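Local coordinates for TIGR00266 family protein (Pseudomonas aeruginosa, PDB 1YOX) that is of unknown function but belongs to the AIM24 family, related to proteins of mitochondrial biogenesis, and has a mainly beta architecture consistent with the Cupin clan, at residues G180-F185 with V220-P226; T186-D192 with T213-T219; S118-A123 with L156-H160; S16-V20 with P97-V101. One frame throughout, in Å; residues are numbered along the deposited sequence.

Interaction 1: G180-F185 with V220-P226; sequences GCLVAF and VWLQSLP
The carbonyl O of Trp221 receives two consecutive amides, Val183 N at 2.8 Å and Ala184 N at 3.1 Å from Trp221 O. This is the signature of a classic beta bulge, set between the antiparallel strands 182-185 and 219-223. The bond from Ala184 is the straighter of the two (162° at the hydrogen, against 133° for Val183). Beyond the bulge Trp221 N returns a bond to Ala184 O, and before it Gln223 N bonds to Cys181 O. The same Ala184 O lies in the plane of the indole at its edge, 2.9 Å from Trp221 CD1, with Trp221 chi1 at -34°, away from the usual staggered values. On that side of the sheet Ala184 CB touches Trp221 CD1, while Val183 CG2 reaches across to Gln223 CB at 3.4 Å. On the other side Leu182 CD1 touches both Val220 CG1 (3.5 Å from it) and Leu222 CD2. Where the strands end, Pro226, at the N-cap position of the helix that follows, brings its CG alongside Cys181 SG. Ser224 O bonds to Asn38 of the second subunit. Since every touching residue is buried, sharing one carbonyl is a way to satisfy both adjacent amides of the bulge.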
loop_
_atom_site.group_PDB
_atom_site.type_symbol
_atom_site.label_atom_id
_atom_site.label_comp_id
_atom_site.label_asym_id
_atom_site.label_seq_id
_atom_site.Cartn_x
_atom_site.Cartn_y
_atom_site.Cartn_z
ATOM N N GLY C 180 -8.073 15.514 2.944
ATOM C CA GLY C 180 -7.415 14.708 1.914
ATOM C C GLY C 180 -8.208 13.498 1.441
ATOM O O GLY C 180 -7.938 12.984 0.361
ATOM N N CYS C 181 -9.168 13.049 2.256
ATOM C CA CYS C 181 -10.028 11.904 1.959
ATOM C C CYS C 181 -11.023 12.091 0.813
ATOM O O CYS C 181 -11.647 11.126 0.374
ATOM C CB CYS C 181 -10.779 11.451 3.218
ATOM S SG CYS C 181 -9.724 10.627 4.386
ATOM N N LEU C 182 -11.173 13.307 0.315
ATOM C CA LEU C 182 -12.037 13.535 -0.840
ATOM C C LEU C 182 -11.386 13.174 -2.180
ATOM O O LEU C 182 -10.486 13.857 -2.637
ATOM C CB LEU C 182 -12.518 14.990 -0.866
ATOM C CG LEU C 182 -13.682 15.403 -1.794
ATOM C CD1 LEU C 182 -14.886 14.549 -1.592
ATOM C CD2 LEU C 182 -14.044 16.890 -1.590
ATOM N N VAL C 183 -11.867 12.119 -2.807
ATOM C CA VAL C 183 -11.433 11.751 -4.145
ATOM C C VAL C 183 -12.070 12.605 -5.239
ATOM O O VAL C 183 -11.374 13.361 -5.936
ATOM C CB VAL C 183 -11.714 10.250 -4.439
ATOM C CG1 VAL C 183 -11.198 9.858 -5.838
ATOM C CG2 VAL C 183 -11.071 9.394 -3.388
ATOM N N ALA C 184 -13.390 12.446 -5.388
ATOM C CA ALA C 184 -14.174 13.016 -6.489
ATOM C C ALA C 184 -15.611 13.315 -6.032
ATOM O O ALA C 184 -16.101 12.714 -5.060
ATOM C CB ALA C 184 -14.196 12.038 -7.685
ATOM N N PHE C 185 -16.269 14.240 -6.740
ATOM C CA PHE C 185 -17.710 14.507 -6.569
ATOM C C PHE C 185 -18.350 15.152 -7.807
ATOM O O PHE C 185 -17.695 15.859 -8.589
ATOM C CB PHE C 185 -18.000 15.355 -5.316
ATOM C CG PHE C 185 -17.330 16.710 -5.317
ATOM C CD1 PHE C 185 -17.994 17.832 -5.799
ATOM C CD2 PHE C 185 -16.047 16.863 -4.820
ATOM C CE1 PHE C 185 -17.389 19.085 -5.799
ATOM C CE2 PHE C 185 -15.432 18.105 -4.823
ATOM C CZ PHE C 185 -16.111 19.225 -5.316
ATOM N N VAL C 220 -20.512 11.271 -3.946
ATOM C CA VAL C 220 -19.189 11.565 -3.452
ATOM C C VAL C 220 -18.357 10.314 -3.519
ATOM O O VAL C 220 -18.831 9.207 -3.184
ATOM C CB VAL C 220 -19.178 12.036 -1.970
ATOM C CG1 VAL C 220 -17.788 12.534 -1.610
ATOM C CG2 VAL C 220 -20.193 13.137 -1.727
ATOM N N TRP C 221 -17.094 10.506 -3.905
ATOM C CA TRP C 221 -16.095 9.435 -3.846
ATOM C C TRP C 221 -15.006 9.765 -2.818
ATOM O O TRP C 221 -14.324 10.781 -2.918
ATOM C CB TRP C 221 -15.535 9.173 -5.239
ATOM C CG TRP C 221 -16.583 9.376 -6.328
ATOM C CD1 TRP C 221 -17.285 10.536 -6.616
ATOM C CD2 TRP C 221 -17.035 8.411 -7.248
ATOM N NE1 TRP C 221 -18.147 10.336 -7.661
ATOM C CE2 TRP C 221 -18.012 9.039 -8.076
ATOM C CE3 TRP C 221 -16.726 7.069 -7.461
ATOM C CZ2 TRP C 221 -18.672 8.364 -9.091
ATOM C CZ3 TRP C 221 -17.376 6.397 -8.487
ATOM C CH2 TRP C 221 -18.338 7.045 -9.292
ATOM N N LEU C 222 -14.874 8.895 -1.819
ATOM C CA LEU C 222 -13.944 9.113 -0.726
ATOM C C LEU C 222 -12.908 7.992 -0.650
ATOM O O LEU C 222 -13.138 6.906 -1.146
ATOM C CB LEU C 222 -14.702 9.212 0.606
ATOM C CG LEU C 222 -15.778 10.299 0.735
ATOM C CD1 LEU C 222 -16.585 10.103 2.006
ATOM C CD2 LEU C 222 -15.168 11.687 0.674
ATOM N N GLN C 223 -11.766 8.273 -0.024
ATOM C CA GLN C 223 -10.680 7.310 0.046
ATOM C C GLN C 223 -10.253 7.188 1.488
ATOM O O GLN C 223 -10.155 8.210 2.196
ATOM C CB GLN C 223 -9.512 7.756 -0.848
ATOM C CG GLN C 223 -8.713 8.997 -0.381
ATOM C CD GLN C 223 -7.920 9.650 -1.500
ATOM O OE1 GLN C 223 -8.073 10.848 -1.775
ATOM N NE2 GLN C 223 -7.121 8.865 -2.194
ATOM N N SER C 224 -10.017 5.952 1.937
ATOM C CA SER C 224 -9.598 5.705 3.306
ATOM C C SER C 224 -8.140 6.073 3.609
ATOM O O SER C 224 -7.808 6.356 4.758
ATOM C CB SER C 224 -9.818 4.236 3.672
ATOM O OG SER C 224 -8.989 3.380 2.906
ATOM N N LEU C 225 -7.257 6.021 2.607
ATOM C CA LEU C 225 -5.837 6.271 2.841
ATOM C C LEU C 225 -5.288 7.199 1.778
ATOM O O LEU C 225 -4.557 6.773 0.885
ATOM C CB LEU C 225 -5.013 4.981 2.947
ATOM C CG LEU C 225 -3.484 5.147 3.153
ATOM C CD1 LEU C 225 -3.122 5.896 4.412
ATOM C CD2 LEU C 225 -2.799 3.806 3.114
ATOM N N PRO C 226 -5.605 8.499 1.923
ATOM C CA PRO C 226 -5.196 9.479 0.959
ATOM C C PRO C 226 -3.686 9.643 1.040
ATOM O O PRO C 226 -3.087 9.417 2.102
ATOM C CB PRO C 226 -5.934 10.754 1.399
ATOM C CG PRO C 226 -6.289 10.572 2.826
ATOM C CD PRO C 226 -6.326 9.088 3.075
#

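Interaction 2: T186-D192 with T213-T219; sequences TDGIDYD and TLKGSGT
Thr186 meets Thr219 through two bonds: its N donates to Thr219 O at 3.3 Å, and its OG1 accepts from Thr219 N at 3.0 Å. With chi1 at 56°, OG1 sits between the backbone N and the carbonyl carbon, and from there the hydroxyl also donates to Asp187 O. The carboxylate of Asp187 turns to Arg111 in a salt bridge, while Asp187 O lies 2.9 Å from Ser217 OG. Gly188 follows at positive phi, with its O accepting from Ser217 N in a bond modelled so short that its exact length is doubtful. Ile189 lays CD1 against the backbone of Ser217 and Gly218, and its CG2 branch touches Leu214 CD2 at 3.7 Å. Here the two segments, joined to neighbouring strands of a six-stranded sheet, pair as strands 189-195 and 210-216 of a three-stranded antiparallel sheet. Asp190 exchanges backbone bonds with Lys215, and their side chains run side by side to a salt bridge of 3.5 Å between Asp190 OD1 and Lys215 NZ. Bends at chi3 (77°) and chi4 (50°) of the lysine bring its NZ near both Asp190 and Asp192. Tyr191 offers CB to Leu214 CD2 at 3.5 Å, its ring leading away to Phe185. Asp192 pairs with Thr213 through the backbone; its OD2 makes a long salt bridge to Lys215 NZ and accepts from a water, while OD1 bonds to Gln194.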
loop_
_atom_site.group_PDB
_atom_site.type_symbol
_atom_site.label_atom_id
_atom_site.label_comp_id
_atom_site.label_asym_id
_atom_site.label_seq_id
_atom_site.Cartn_x
_atom_site.Cartn_y
_atom_site.Cartn_z
ATOM N N THR C 186 -19.645 14.891 -7.952
ATOM C CA THR C 186 -20.462 15.366 -9.064
ATOM C C THR C 186 -20.919 16.782 -8.761
ATOM O O THR C 186 -20.631 17.314 -7.687
ATOM C CB THR C 186 -21.726 14.480 -9.193
ATOM O OG1 THR C 186 -22.431 14.480 -7.941
ATOM C CG2 THR C 186 -21.349 13.040 -9.519
ATOM N N ASP C 187 -21.648 17.389 -9.698
ATOM C CA ASP C 187 -22.320 18.680 -9.469
ATOM C C ASP C 187 -23.421 18.514 -8.425
ATOM O O ASP C 187 -23.836 17.391 -8.136
ATOM C CB ASP C 187 -22.938 19.197 -10.772
ATOM C CG ASP C 187 -21.951 19.978 -11.627
ATOM O OD1 ASP C 187 -21.407 21.008 -11.153
ATOM O OD2 ASP C 187 -21.734 19.570 -12.792
ATOM N N GLY C 188 -23.890 19.630 -7.863
ATOM C CA GLY C 188 -24.986 19.613 -6.886
ATOM C C GLY C 188 -24.518 19.414 -5.448
ATOM O O GLY C 188 -25.338 19.273 -4.507
ATOM N N ILE C 189 -23.193 19.399 -5.294
ATOM C CA ILE C 189 -22.546 19.245 -4.006
ATOM C C ILE C 189 -21.709 20.482 -3.758
ATOM O O ILE C 189 -20.879 20.866 -4.602
ATOM C CB ILE C 189 -21.623 18.014 -4.002
ATOM C CG1 ILE C 189 -22.430 16.734 -4.210
ATOM C CG2 ILE C 189 -20.782 17.964 -2.729
ATOM C CD1 ILE C 189 -23.428 16.462 -3.120
ATOM N N ASP C 190 -21.950 21.108 -2.610
ATOM C CA ASP C 190 -21.187 22.275 -2.167
ATOM C C ASP C 190 -20.103 21.824 -1.181
ATOM O O ASP C 190 -20.320 20.914 -0.372
ATOM C CB ASP C 190 -22.122 23.270 -1.485
ATOM C CG ASP C 190 -21.559 24.677 -1.440
ATOM O OD1 ASP C 190 -20.929 25.061 -0.399
ATOM O OD2 ASP C 190 -21.771 25.399 -2.458
ATOM N N TYR C 191 -18.951 22.474 -1.246
ATOM C CA TYR C 191 -17.800 22.107 -0.435
ATOM C C TYR C 191 -17.123 23.362 0.093
ATOM O O TYR C 191 -17.065 24.391 -0.585
ATOM C CB TYR C 191 -16.785 21.276 -1.256
ATOM C CG TYR C 191 -16.213 22.029 -2.450
ATOM C CD1 TYR C 191 -14.961 22.650 -2.377
ATOM C CD2 TYR C 191 -16.952 22.166 -3.635
ATOM C CE1 TYR C 191 -14.452 23.376 -3.462
ATOM C CE2 TYR C 191 -16.454 22.883 -4.722
ATOM C CZ TYR C 191 -15.207 23.488 -4.630
ATOM O OH TYR C 191 -14.712 24.198 -5.717
ATOM N N ASP C 192 -16.607 23.279 1.308
ATOM C CA ASP C 192 -15.604 24.242 1.735
ATOM C C ASP C 192 -14.775 23.677 2.870
ATOM O O ASP C 192 -15.234 22.822 3.634
ATOM C CB ASP C 192 -16.206 25.614 2.075
ATOM C CG ASP C 192 -16.887 25.641 3.416
ATOM O OD1 ASP C 192 -16.367 26.349 4.319
ATOM O OD2 ASP C 192 -17.923 24.943 3.564
ATOM N N THR C 213 -16.579 20.265 4.403
ATOM C CA THR C 213 -18.007 20.061 4.554
ATOM C C THR C 213 -18.662 20.030 3.194
ATOM O O THR C 213 -18.541 20.981 2.409
ATOM C CB THR C 213 -18.653 21.145 5.394
ATOM O OG1 THR C 213 -17.993 21.209 6.656
ATOM C CG2 THR C 213 -20.144 20.854 5.633
ATOM N N LEU C 214 -19.337 18.915 2.935
ATOM C CA LEU C 214 -20.095 18.688 1.717
ATOM C C LEU C 214 -21.590 18.798 1.981
ATOM O O LEU C 214 -22.095 18.241 2.952
ATOM C CB LEU C 214 -19.778 17.297 1.149
ATOM C CG LEU C 214 -18.349 17.066 0.651
ATOM C CD1 LEU C 214 -18.216 15.696 0.024
ATOM C CD2 LEU C 214 -17.954 18.111 -0.342
ATOM N N LYS C 215 -22.313 19.490 1.104
ATOM C CA LYS C 215 -23.765 19.607 1.293
ATOM C C LYS C 215 -24.516 19.676 -0.033
ATOM O O LYS C 215 -24.169 20.477 -0.906
ATOM C CB LYS C 215 -24.096 20.812 2.190
ATOM C CG LYS C 215 -23.766 22.179 1.579
ATOM C CD LYS C 215 -23.672 23.307 2.645
ATOM C CE LYS C 215 -22.339 23.271 3.450
ATOM N NZ LYS C 215 -21.079 23.197 2.606
ATOM N N GLY C 216 -25.542 18.835 -0.185
ATOM C CA GLY C 216 -26.364 18.861 -1.397
ATOM C C GLY C 216 -26.726 17.524 -2.026
ATOM O O GLY C 216 -27.106 16.577 -1.347
ATOM N N SER C 217 -26.569 17.463 -3.343
ATOM C CA SER C 217 -27.120 16.402 -4.182
ATOM C C SER C 217 -26.421 15.045 -4.212
ATOM O O SER C 217 -26.764 14.120 -3.453
ATOM C CB SER C 217 -27.175 16.900 -5.632
ATOM O OG SER C 217 -25.887 16.826 -6.225
ATOM N N GLY C 218 -25.445 14.956 -5.113
ATOM C CA GLY C 218 -25.138 13.735 -5.827
ATOM C C GLY C 218 -24.276 12.674 -5.210
ATOM O O GLY C 218 -24.608 12.115 -4.170
ATOM N N THR C 219 -23.193 12.359 -5.912
ATOM C CA THR C 219 -22.302 11.278 -5.537
ATOM C C THR C 219 -21.000 11.854 -5.027
ATOM O O THR C 219 -20.477 12.824 -5.563
ATOM C CB THR C 219 -22.023 10.354 -6.733
ATOM O OG1 THR C 219 -23.252 10.132 -7.433
ATOM C CG2 THR C 219 -21.472 9.002 -6.284
HETATM O O HOH W 1 -20.006 24.309 5.633
#

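Interaction 3: S118-A123 with L156-H160; sequences SFLCAA and LVFVH
Cys121 and Phe158 form the dense middle of this pairing between strands 119-123 and 156-162, inner neighbours in a six-stranded antiparallel sheet, consistent with the Cupin clan. A classic beta bulge lies here: Leu120 N (3.0 Å) and Cys121 N (3.3 Å) both donate to Phe158 O, approaching from the same face of its carbonyl plane. In return Phe158 N gives a bond of 2.7 Å to Cys121 O, and that oxygen also lies in the plane of the phenyl ring, at its edge. With SG between the backbone N and the carbonyl carbon (chi1 57°), the cysteine sulfur lies oblique to the ring, 4.5 Å from the Phe158 centroid and nearest to CD1. Val20 of strand 19-24 packs against both residues, and Tyr10 meets the phenyl edge-to-face. The opposite side of the sheet is sparser: Ala122 CB touches Val157 CG2 at 3.8 Å, but the ring of the partly exposed Phe119 leans on Gln149 and Leu151. At the partly exposed Leu156 the side chain leads away from the partner strand, while its carbonyl O accepts from Ala123 N. At the far end His160 N donates to Ser118 O, and Ser118 OG to His160 O at 2.8 Å, nearly along the C=O axis.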
loop_
_atom_site.group_PDB
_atom_site.type_symbol
_atom_site.label_atom_id
_atom_site.label_comp_id
_atom_site.label_asym_id
_atom_site.label_seq_id
_atom_site.Cartn_x
_atom_site.Cartn_y
_atom_site.Cartn_z
ATOM N N SER C 118 -5.683 12.290 -7.155
ATOM C CA SER C 118 -6.571 11.232 -7.522
ATOM C C SER C 118 -6.774 11.059 -9.028
ATOM O O SER C 118 -7.136 9.976 -9.464
ATOM C CB SER C 118 -7.904 11.413 -6.822
ATOM O OG SER C 118 -7.900 10.765 -5.567
ATOM N N PHE C 119 -6.577 12.106 -9.821
ATOM C CA PHE C 119 -6.629 11.943 -11.272
ATOM C C PHE C 119 -5.608 10.898 -11.774
ATOM O O PHE C 119 -4.421 10.988 -11.475
ATOM C CB PHE C 119 -6.452 13.284 -12.006
ATOM C CG PHE C 119 -6.417 13.143 -13.502
ATOM C CD1 PHE C 119 -7.597 12.975 -14.227
ATOM C CD2 PHE C 119 -5.202 13.107 -14.189
ATOM C CE1 PHE C 119 -7.571 12.822 -15.636
ATOM C CE2 PHE C 119 -5.173 12.945 -15.600
ATOM C CZ PHE C 119 -6.356 12.808 -16.311
ATOM N N LEU C 120 -6.072 9.901 -12.517
ATOM C CA LEU C 120 -5.173 8.892 -13.112
ATOM C C LEU C 120 -4.986 9.055 -14.633
ATOM O O LEU C 120 -3.865 9.281 -15.108
ATOM C CB LEU C 120 -5.621 7.461 -12.763
ATOM C CG LEU C 120 -4.696 6.348 -13.250
ATOM C CD1 LEU C 120 -3.235 6.682 -12.876
ATOM C CD2 LEU C 120 -5.118 5.014 -12.669
ATOM N N CYS C 121 -6.062 8.911 -15.399
ATOM C CA CYS C 121 -6.012 9.249 -16.832
ATOM C C CYS C 121 -7.393 9.467 -17.414
ATOM O O CYS C 121 -8.416 9.180 -16.767
ATOM C CB CYS C 121 -5.274 8.176 -17.651
ATOM S SG CYS C 121 -6.004 6.596 -17.444
ATOM N N ALA C 122 -7.413 9.987 -18.637
ATOM C CA ALA C 122 -8.663 10.252 -19.324
ATOM C C ALA C 122 -8.504 10.146 -20.838
ATOM O O ALA C 122 -7.402 10.318 -21.395
ATOM C CB ALA C 122 -9.152 11.600 -18.967
ATOM N N ALA C 123 -9.637 9.880 -21.487
ATOM C CA ALA C 123 -9.760 9.882 -22.932
ATOM C C ALA C 123 -9.393 11.246 -23.483
ATOM O O ALA C 123 -9.755 12.281 -22.897
ATOM C CB ALA C 123 -11.179 9.516 -23.316
ATOM N N LEU C 156 -14.407 8.773 -21.121
ATOM C CA LEU C 156 -13.962 8.053 -19.933
ATOM C C LEU C 156 -12.820 8.714 -19.190
ATOM O O LEU C 156 -11.849 9.213 -19.759
ATOM C CB LEU C 156 -13.601 6.619 -20.271
ATOM C CG LEU C 156 -14.834 5.761 -20.526
ATOM C CD1 LEU C 156 -14.404 4.484 -21.231
ATOM C CD2 LEU C 156 -15.587 5.460 -19.224
ATOM N N VAL C 157 -12.974 8.667 -17.882
ATOM C CA VAL C 157 -12.081 9.285 -16.919
ATOM C C VAL C 157 -11.763 8.148 -15.939
ATOM O O VAL C 157 -12.601 7.283 -15.717
ATOM C CB VAL C 157 -12.829 10.495 -16.293
ATOM C CG1 VAL C 157 -12.897 10.448 -14.806
ATOM C CG2 VAL C 157 -12.339 11.832 -16.893
ATOM N N PHE C 158 -10.550 8.109 -15.410
ATOM C CA PHE C 158 -10.171 7.101 -14.428
ATOM C C PHE C 158 -9.551 7.852 -13.256
ATOM O O PHE C 158 -8.655 8.702 -13.431
ATOM C CB PHE C 158 -9.178 6.093 -15.015
ATOM C CG PHE C 158 -9.671 5.424 -16.265
ATOM C CD1 PHE C 158 -9.586 6.078 -17.501
ATOM C CD2 PHE C 158 -10.269 4.157 -16.207
ATOM C CE1 PHE C 158 -10.076 5.481 -18.664
ATOM C CE2 PHE C 158 -10.752 3.532 -17.382
ATOM C CZ PHE C 158 -10.647 4.198 -18.607
ATOM N N VAL C 159 -10.069 7.566 -12.069
ATOM C CA VAL C 159 -9.622 8.243 -10.885
ATOM C C VAL C 159 -9.162 7.160 -9.914
ATOM O O VAL C 159 -9.610 6.023 -10.005
ATOM C CB VAL C 159 -10.727 9.217 -10.255
ATOM C CG1 VAL C 159 -11.097 10.367 -11.220
ATOM C CG2 VAL C 159 -11.957 8.474 -9.830
ATOM N N HIS C 160 -8.279 7.522 -8.982
ATOM C CA HIS C 160 -7.731 6.551 -8.057
ATOM C C HIS C 160 -8.079 6.890 -6.591
ATOM O O HIS C 160 -7.947 8.039 -6.181
ATOM C CB HIS C 160 -6.212 6.511 -8.280
ATOM C CG HIS C 160 -5.459 5.746 -7.238
ATOM N ND1 HIS C 160 -5.061 4.439 -7.422
ATOM C CD2 HIS C 160 -5.004 6.110 -6.015
ATOM C CE1 HIS C 160 -4.385 4.032 -6.362
ATOM N NE2 HIS C 160 -4.340 5.024 -5.492
#

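Interaction 4: S16-V20 with P97-V101; sequences SMQTV and PGSVV
With chi1 at -64° and an extended chain beyond CG (chi2 -177°), Gln18 carries its amide alongside the backbone of Ser99 and sets OE1 2.9 Å from Val100 N. The contact leads from strand 19-24, in one antiparallel sheet, to strand 98-104 at the edge of another, consistent with the Cupin clan. No regular strand pairing spans it; the glutamine amide accepts where a neighbouring strand's carbonyl might. The donor Val100 N lies in the plane of the amide, on a lone pair of OE1, and the bond is nearly straight, 162° at the hydrogen. The other end of the amide, NE2, makes weak bonds to Gly14 O and Glu15 O, consistent with this turn of the group. The backbone adds one bond of its own: Gln18 N donates to Gly98 O at 3.0 Å, and Met17 CA comes to 3.4 Å from the same Gly98 O. Val100 tucks its CG2 against Gln18 CB at 3.6 Å and turns CG1 toward Val20, where Leu120 adds to the apolar cluster. Met17 O bonds to Thr164 of the third subunit, and Pro97 meets Pro97 of that subunit. Met17, present as selenomethionine, lies side by side with Pro97, its SE 3.9 Å from Pro97 CB.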
loop_
_atom_site.group_PDB
_atom_site.type_symbol
_atom_site.label_atom_id
_atom_site.label_comp_id
_atom_site.label_asym_id
_atom_site.label_seq_id
_atom_site.Cartn_x
_atom_site.Cartn_y
_atom_site.Cartn_z
ATOM N N SER C 16 -7.000 -5.331 -4.745
ATOM C CA SER C 16 -7.139 -4.138 -3.922
ATOM C C SER C 16 -6.217 -3.015 -4.393
ATOM O O SER C 16 -6.487 -1.829 -4.142
ATOM C CB SER C 16 -6.897 -4.449 -2.442
ATOM O OG SER C 16 -7.291 -5.782 -2.133
HETATM N N MSE C 17 -5.112 -3.374 -5.030
HETATM C CA MSE C 17 -4.244 -2.372 -5.614
HETATM C C MSE C 17 -4.292 -2.500 -7.112
HETATM O O MSE C 17 -4.071 -3.579 -7.678
HETATM C CB MSE C 17 -2.826 -2.483 -5.089
HETATM C CG MSE C 17 -2.665 -1.961 -3.690
HETATM SE SE MSE C 17 -0.973 -2.500 -2.838
HETATM C CE MSE C 17 -1.223 -4.406 -2.630
ATOM N N GLN C 18 -4.581 -1.385 -7.765
ATOM C CA GLN C 18 -5.030 -1.452 -9.151
ATOM C C GLN C 18 -4.261 -0.580 -10.140
ATOM O O GLN C 18 -3.738 0.512 -9.797
ATOM C CB GLN C 18 -6.553 -1.199 -9.219
ATOM C CG GLN C 18 -7.332 -2.298 -8.490
ATOM C CD GLN C 18 -8.854 -2.181 -8.570
ATOM O OE1 GLN C 18 -9.426 -1.103 -8.805
ATOM N NE2 GLN C 18 -9.522 -3.302 -8.350
ATOM N N THR C 19 -4.220 -1.082 -11.369
ATOM C CA THR C 19 -3.708 -0.357 -12.511
ATOM C C THR C 19 -4.663 -0.452 -13.738
ATOM O O THR C 19 -5.370 -1.426 -13.914
ATOM C CB THR C 19 -2.319 -0.861 -12.866
ATOM O OG1 THR C 19 -1.926 -0.355 -14.145
ATOM C CG2 THR C 19 -2.292 -2.330 -12.915
ATOM N N VAL C 20 -4.672 0.576 -14.568
ATOM C CA VAL C 20 -5.550 0.628 -15.705
ATOM C C VAL C 20 -4.789 0.471 -17.010
ATOM O O VAL C 20 -3.933 1.272 -17.360
ATOM C CB VAL C 20 -6.473 1.899 -15.704
ATOM C CG1 VAL C 20 -5.666 3.164 -15.905
ATOM C CG2 VAL C 20 -7.542 1.759 -16.791
ATOM N N PRO C 97 -0.973 3.116 -2.792
ATOM C CA PRO C 97 -1.809 1.928 -2.887
ATOM C C PRO C 97 -3.304 2.248 -2.884
ATOM O O PRO C 97 -3.755 3.101 -2.107
ATOM C CB PRO C 97 -1.483 1.156 -1.605
ATOM C CG PRO C 97 -0.329 1.790 -1.023
ATOM C CD PRO C 97 -0.277 3.176 -1.501
ATOM N N GLY C 98 -4.057 1.546 -3.723
ATOM C CA GLY C 98 -5.487 1.707 -3.741
ATOM C C GLY C 98 -6.072 1.329 -5.076
ATOM O O GLY C 98 -5.373 0.815 -5.942
ATOM N N SER C 99 -7.356 1.600 -5.247
ATOM C CA SER C 99 -8.022 1.089 -6.422
ATOM C C SER C 99 -8.404 2.140 -7.456
ATOM O O SER C 99 -8.407 3.327 -7.196
ATOM C CB SER C 99 -9.210 0.215 -6.015
ATOM O OG SER C 99 -9.898 0.815 -4.957
ATOM N N VAL C 100 -8.717 1.666 -8.639
ATOM C CA VAL C 100 -8.980 2.521 -9.771
ATOM C C VAL C 100 -10.486 2.441 -10.016
ATOM O O VAL C 100 -11.084 1.404 -9.801
ATOM C CB VAL C 100 -8.156 2.042 -10.998
ATOM C CG1 VAL C 100 -8.460 2.846 -12.230
ATOM C CG2 VAL C 100 -6.634 2.082 -10.677
ATOM N N VAL C 101 -11.111 3.542 -10.402
ATOM C CA VAL C 101 -12.497 3.477 -10.870
ATOM C C VAL C 101 -12.607 4.237 -12.168
ATOM O O VAL C 101 -12.050 5.342 -12.317
ATOM C CB VAL C 101 -13.573 4.036 -9.850
ATOM C CG1 VAL C 101 -14.006 2.968 -8.819
ATOM C CG2 VAL C 101 -13.131 5.304 -9.200
#

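Interactions 1, 3 and 4 are buried; 1 and 3 are strand pairings, each within a different six-stranded sheet and each carrying a classic bulge, and they meet where Val183 packs against Ser118. Interaction 2 continues the two strands of interaction 1 outward, about 17 Å between its centre and that of the chain, and there charged pairs, glycines and a water are added to a smaller apolar part. Phe185 and Tyr191 join these two contacts through their rings. Interaction 4 shares a sheet with interaction 3, since strands 156-162 and 98-104 are neighbours, yet it ties that sheet to another through one backbone bond and one side-chain amide. Interactions 1 and 4 also adjoin other subunits, whereas interactions 2 and 3 touch none.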